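Local coordinates for beta-agarase AgaA (PDB 3WZ1), which cleaves the beta-1,4-galactosidic linkages of agarose as an endo-acting hydrolase, releasing mainly neoagarotetraose, at residues 149-154 with 171-176; 112-117 with 136-141. One frame throughout, in Å; residues are numbered along the deposited sequence. Where two conformers were deposited one is given.

Both contacts lie in the catalytic GH16 domain, on the same side of its beta-jelly roll, and they meet where W173 CH2 packs 3.8 Å from Y136 CE1. Contact 1 is sheet pairing: the short strand 173-174 is laid along the start of strand 150-158, with H151 and W173 stacked on one face, L150 and Y174 on the other, half of its touching residues buried. Contact 2, more buried overall, joins the entry to strand 116-123 to the loop leaving strand 128-135, and there side-chain amide, carboxylate and bridging waters replace the ladder of backbone bonds. Strand 128-135 links them, pairing with 116-123 and with 150-158. H151 and Y136 each lie near E134, the predicted proton donor.

Contact 1: residues 149-154 with 171-176; sequences RLHLSH and GSWYAD
Y174 and R149 meet mainly through backbone, the CA-H of R149 pointing at Y174 O, 3.2 Å away. The same carbonyl accepts from L150 N, and Y174 N returns a nearly straight bond of 2.8 Å to L150 O (171° at the hydrogen). L150 shares the face of Y174; beyond the pair, L152 CD1 rests 3.7 Å from Y174 CB, these two side chains lying side by side, and V208 of strand 206-212 touches both.

W173 projects from the other face. H151 lies over its indole in an offset stack with the six-membered ring, planes 26° apart and H151 CD2 3.4 Å from W173 CE2. H151 CB adds a CH-pi contact over the same ring. This is an antiparallel edge pairing in the GH16 jelly roll: L150-Y174 is the hydrogen-bonded pair and H151-W173 the non-hydrogen-bonded one, where the two CA atoms come within 4.6 Å and the side chains share a face. CG of H151, anti to the backbone N (chi1 -173°), is brought up to W173 CZ2 and CH2. ND1 bonds E134, the predicted proton donor, while a water in the ring plane joins NE2 to S172 OG, which also bonds D169. S153 CB lies over the opposite imidazole face, toward the rim.

In one of the two conformers modelled for R149, its side chain crosses W173 at about a right angle, A175 CB lies over one face of the guanidinium, toward its rim, and NH1 bonds W145 O. Past the ladder, L152 N donates to S172 O at 2.8 Å.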
# COMPACT_ATOMS: atom_id res chain seq x y z
N ARG A 149 -6.43 0.41 -13.64
CA ARG A 149 -6.82 -0.60 -12.64
C ARG A 149 -6.12 -0.35 -11.28
O ARG A 149 -4.97 0.07 -11.24
CB ARG A 149 -6.48 -2.00 -13.18
CG ARG A 149 -7.01 -2.30 -14.60
CD ARG A 149 -8.24 -3.16 -14.52
NE ARG A 149 -9.31 -3.14 -15.56
CZ ARG A 149 -9.41 -2.48 -16.73
NH1 ARG A 149 -8.49 -1.69 -17.27
NH2 ARG A 149 -10.54 -2.66 -17.38
N LEU A 150 -6.82 -0.65 -10.20
CA LEU A 150 -6.23 -0.77 -8.84
C LEU A 150 -6.35 -2.24 -8.45
O LEU A 150 -7.42 -2.84 -8.57
CB LEU A 150 -7.00 0.08 -7.84
CG LEU A 150 -6.97 1.59 -8.09
CD1 LEU A 150 -7.99 2.31 -7.19
CD2 LEU A 150 -5.57 2.17 -7.91
N HIS A 151 -5.26 -2.85 -8.00
CA HIS A 151 -5.31 -4.24 -7.59
C HIS A 151 -5.76 -4.27 -6.13
O HIS A 151 -5.05 -3.77 -5.24
CB HIS A 151 -3.93 -4.89 -7.74
CG HIS A 151 -3.94 -6.36 -7.51
ND1 HIS A 151 -2.94 -7.00 -6.81
CD2 HIS A 151 -4.82 -7.32 -7.88
CE1 HIS A 151 -3.21 -8.29 -6.75
NE2 HIS A 151 -4.33 -8.51 -7.42
N LEU A 152 -6.93 -4.84 -5.89
CA LEU A 152 -7.51 -4.92 -4.54
C LEU A 152 -7.36 -6.33 -4.06
O LEU A 152 -8.01 -7.22 -4.59
CB LEU A 152 -8.99 -4.55 -4.57
CG LEU A 152 -9.33 -3.21 -5.24
CD1 LEU A 152 -10.83 -2.99 -5.23
CD2 LEU A 152 -8.61 -2.05 -4.58
N SER A 153 -6.49 -6.56 -3.09
CA SER A 153 -6.12 -7.93 -2.78
C SER A 153 -5.59 -8.11 -1.37
O SER A 153 -5.53 -7.17 -0.57
CB SER A 153 -5.13 -8.47 -3.83
OG SER A 153 -5.14 -9.91 -3.83
N HIS A 154 -5.25 -9.35 -1.08
CA HIS A 154 -4.63 -9.73 0.18
C HIS A 154 -3.92 -11.04 -0.08
O HIS A 154 -4.23 -11.71 -1.07
CB HIS A 154 -5.65 -9.89 1.31
CG HIS A 154 -6.41 -11.18 1.27
ND1 HIS A 154 -7.59 -11.33 0.56
CD2 HIS A 154 -6.15 -12.39 1.82
CE1 HIS A 154 -8.03 -12.56 0.70
NE2 HIS A 154 -7.17 -13.23 1.45
N GLY A 171 -12.86 -9.11 -10.34
CA GLY A 171 -13.11 -7.92 -9.56
C GLY A 171 -11.96 -7.52 -8.65
O GLY A 171 -11.97 -6.44 -8.11
N SER A 172 -10.94 -8.38 -8.54
CA SER A 172 -9.72 -7.99 -7.80
C SER A 172 -8.88 -6.94 -8.54
O SER A 172 -7.92 -6.40 -7.97
CB SER A 172 -8.88 -9.22 -7.46
OG SER A 172 -8.33 -9.81 -8.64
N TRP A 173 -9.20 -6.67 -9.81
CA TRP A 173 -8.60 -5.55 -10.52
C TRP A 173 -9.70 -4.54 -10.85
O TRP A 173 -10.54 -4.76 -11.74
CB TRP A 173 -7.90 -6.01 -11.79
CG TRP A 173 -6.74 -6.89 -11.56
CD1 TRP A 173 -6.75 -8.25 -11.39
CD2 TRP A 173 -5.37 -6.50 -11.48
NE1 TRP A 173 -5.49 -8.72 -11.21
CE2 TRP A 173 -4.61 -7.67 -11.26
CE3 TRP A 173 -4.71 -5.27 -11.58
CZ2 TRP A 173 -3.23 -7.65 -11.12
CZ3 TRP A 173 -3.32 -5.26 -11.45
CH2 TRP A 173 -2.61 -6.44 -11.24
N TYR A 174 -9.73 -3.45 -10.10
CA TYR A 174 -10.83 -2.49 -10.13
C TYR A 174 -10.58 -1.35 -11.11
O TYR A 174 -9.56 -0.66 -11.03
CB TYR A 174 -11.07 -1.92 -8.72
CG TYR A 174 -12.08 -0.79 -8.73
CD1 TYR A 174 -13.44 -1.07 -8.77
CD2 TYR A 174 -11.68 0.54 -8.79
CE1 TYR A 174 -14.37 -0.05 -8.83
CE2 TYR A 174 -12.61 1.56 -8.85
CZ TYR A 174 -13.95 1.25 -8.88
OH TYR A 174 -14.88 2.26 -8.95
N ALA A 175 -11.55 -1.11 -12.00
CA ALA A 175 -11.59 0.07 -12.85
C ALA A 175 -12.94 0.77 -12.59
O ALA A 175 -13.92 0.08 -12.29
CB ALA A 175 -11.48 -0.31 -14.32
N ASP A 176 -13.00 2.08 -12.76
CA ASP A 176 -14.24 2.82 -12.45
C ASP A 176 -15.25 2.86 -13.59
O ASP A 176 -16.37 3.35 -13.40
CB ASP A 176 -13.93 4.23 -11.91
CG ASP A 176 -13.38 5.21 -12.95
OD1 ASP A 176 -13.07 4.84 -14.10
OD2 ASP A 176 -13.24 6.40 -12.58
O HOH W 1 -5.80 -10.78 -7.97

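Contact 2: residues 112-117 with 136-141; sequences NMVLAS and YGSDRP
V114 CG1 sits over the centre of one face of the R140 guanidinium, 3.7 Å from NE, while NE itself forms a salt bridge with E255 and NH2 bonds T250 O. The Y136 ring takes V114 O at its edge, near the ring plane and 3.5 Å from CD2; A116 CB comes obliquely to CE2, and W243 meets the ring edge-to-face. Y136 OH bonds Q241. These groups tie the loop after strand 128-135 to the loop leading into strand 116-123; the two strands are antiparallel neighbours in the GH16 jelly roll.

Farther along the loop, an ST turn shapes the chain: S138 OG, anti to its own backbone N (chi1 -176°), accepts from R140 N at 3.0 Å. A water bonded to the same hydroxyl donates only weakly to N112 O, and S138 N makes a weak bond to M113 O. A second water accepts from G137 N and lies within hydrogen-bonding distance of L115 O and S117 OG, with more acceptors around it than it has protons.

N112 grips D139 twice. Its OD1 receives D139 N in the amide plane at 2.8 Å, though the bond is bent (137° at the hydrogen). The other branch runs straighter: N112 ND2 donates to D139 OD2 at 3.0 Å, and with amide and carboxylate planes 82° apart, the donor reaches that oxygen from above the carboxylate plane.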
# COMPACT_ATOMS: atom_id res chain seq x y z
N ASN A 112 4.34 7.01 -12.36
CA ASN A 112 4.08 6.69 -13.75
C ASN A 112 5.16 5.73 -14.22
O ASN A 112 6.01 6.06 -15.04
CB ASN A 112 4.06 7.98 -14.56
CG ASN A 112 3.68 7.77 -16.00
OD1 ASN A 112 3.44 6.66 -16.47
ND2 ASN A 112 3.63 8.90 -16.73
N MET A 113 5.08 4.52 -13.68
CA MET A 113 6.08 3.50 -13.85
C MET A 113 5.43 2.13 -13.88
O MET A 113 4.30 1.94 -13.42
CB MET A 113 7.07 3.53 -12.68
CG MET A 113 7.79 4.83 -12.44
SD MET A 113 9.08 5.16 -13.68
CE MET A 113 10.51 4.40 -12.90
N VAL A 114 6.17 1.14 -14.38
CA VAL A 114 5.70 -0.25 -14.35
C VAL A 114 5.85 -0.89 -12.97
O VAL A 114 5.36 -1.99 -12.71
CB VAL A 114 6.38 -1.13 -15.41
CG1 VAL A 114 6.03 -0.61 -16.80
CG2 VAL A 114 7.90 -1.22 -15.22
N LEU A 115 6.58 -0.21 -12.10
CA LEU A 115 6.70 -0.60 -10.70
C LEU A 115 5.36 -0.58 -10.00
O LEU A 115 4.50 0.24 -10.32
CB LEU A 115 7.62 0.38 -9.98
CG LEU A 115 9.04 0.50 -10.52
CD1 LEU A 115 9.71 1.74 -9.99
CD2 LEU A 115 9.82 -0.75 -10.13
N ALA A 116 5.22 -1.43 -8.99
CA ALA A 116 4.09 -1.31 -8.07
C ALA A 116 4.26 -0.10 -7.16
O ALA A 116 5.33 0.07 -6.58
CB ALA A 116 3.98 -2.58 -7.22
N SER A 117 3.21 0.73 -7.05
CA SER A 117 3.07 1.75 -6.02
C SER A 117 2.16 1.15 -4.96
O SER A 117 1.03 0.74 -5.27
CB SER A 117 2.46 3.06 -6.57
OG SER A 117 3.29 3.66 -7.56
N TYR A 136 -0.13 -0.09 -10.80
CA TYR A 136 0.99 0.10 -11.72
C TYR A 136 0.60 1.25 -12.63
O TYR A 136 -0.33 1.10 -13.45
CB TYR A 136 1.30 -1.21 -12.47
CG TYR A 136 1.30 -2.40 -11.52
CD1 TYR A 136 0.11 -3.00 -11.14
CD2 TYR A 136 2.50 -2.89 -10.95
CE1 TYR A 136 0.07 -4.02 -10.22
CE2 TYR A 136 2.47 -3.94 -10.05
CZ TYR A 136 1.25 -4.50 -9.67
OH TYR A 136 1.17 -5.53 -8.76
N GLY A 137 1.23 2.41 -12.45
CA GLY A 137 0.78 3.65 -13.11
C GLY A 137 1.20 3.88 -14.55
O GLY A 137 0.70 4.81 -15.18
N SER A 138 2.09 3.03 -15.07
CA SER A 138 2.77 3.26 -16.35
C SER A 138 1.87 3.68 -17.50
O SER A 138 0.88 3.01 -17.79
CB SER A 138 3.48 1.99 -16.80
OG SER A 138 4.20 2.29 -17.98
N ASP A 139 2.29 4.74 -18.19
CA ASP A 139 1.65 5.19 -19.43
C ASP A 139 2.30 4.56 -20.67
O ASP A 139 2.04 5.02 -21.80
CB ASP A 139 1.66 6.73 -19.51
CG ASP A 139 3.07 7.35 -19.65
OD1 ASP A 139 4.06 6.60 -19.75
OD2 ASP A 139 3.16 8.61 -19.64
N ARG A 140 3.11 3.51 -20.51
CA ARG A 140 3.71 2.83 -21.68
C ARG A 140 2.63 2.37 -22.63
O ARG A 140 1.60 1.84 -22.21
CB ARG A 140 4.48 1.58 -21.28
CG ARG A 140 5.86 1.82 -20.73
CD ARG A 140 6.52 0.48 -20.51
NE ARG A 140 7.79 0.56 -19.79
CZ ARG A 140 8.54 -0.48 -19.50
NH1 ARG A 140 8.21 -1.71 -19.87
NH2 ARG A 140 9.67 -0.29 -18.82
N PRO A 141 2.87 2.52 -23.94
CA PRO A 141 1.96 1.83 -24.85
C PRO A 141 1.91 0.32 -24.59
O PRO A 141 2.95 -0.31 -24.44
CB PRO A 141 2.55 2.12 -26.25
CG PRO A 141 3.40 3.33 -26.07
CD PRO A 141 3.92 3.26 -24.65
O HOH W 2 6.47 3.61 -17.40
O HOH W 3 3.15 2.70 -10.22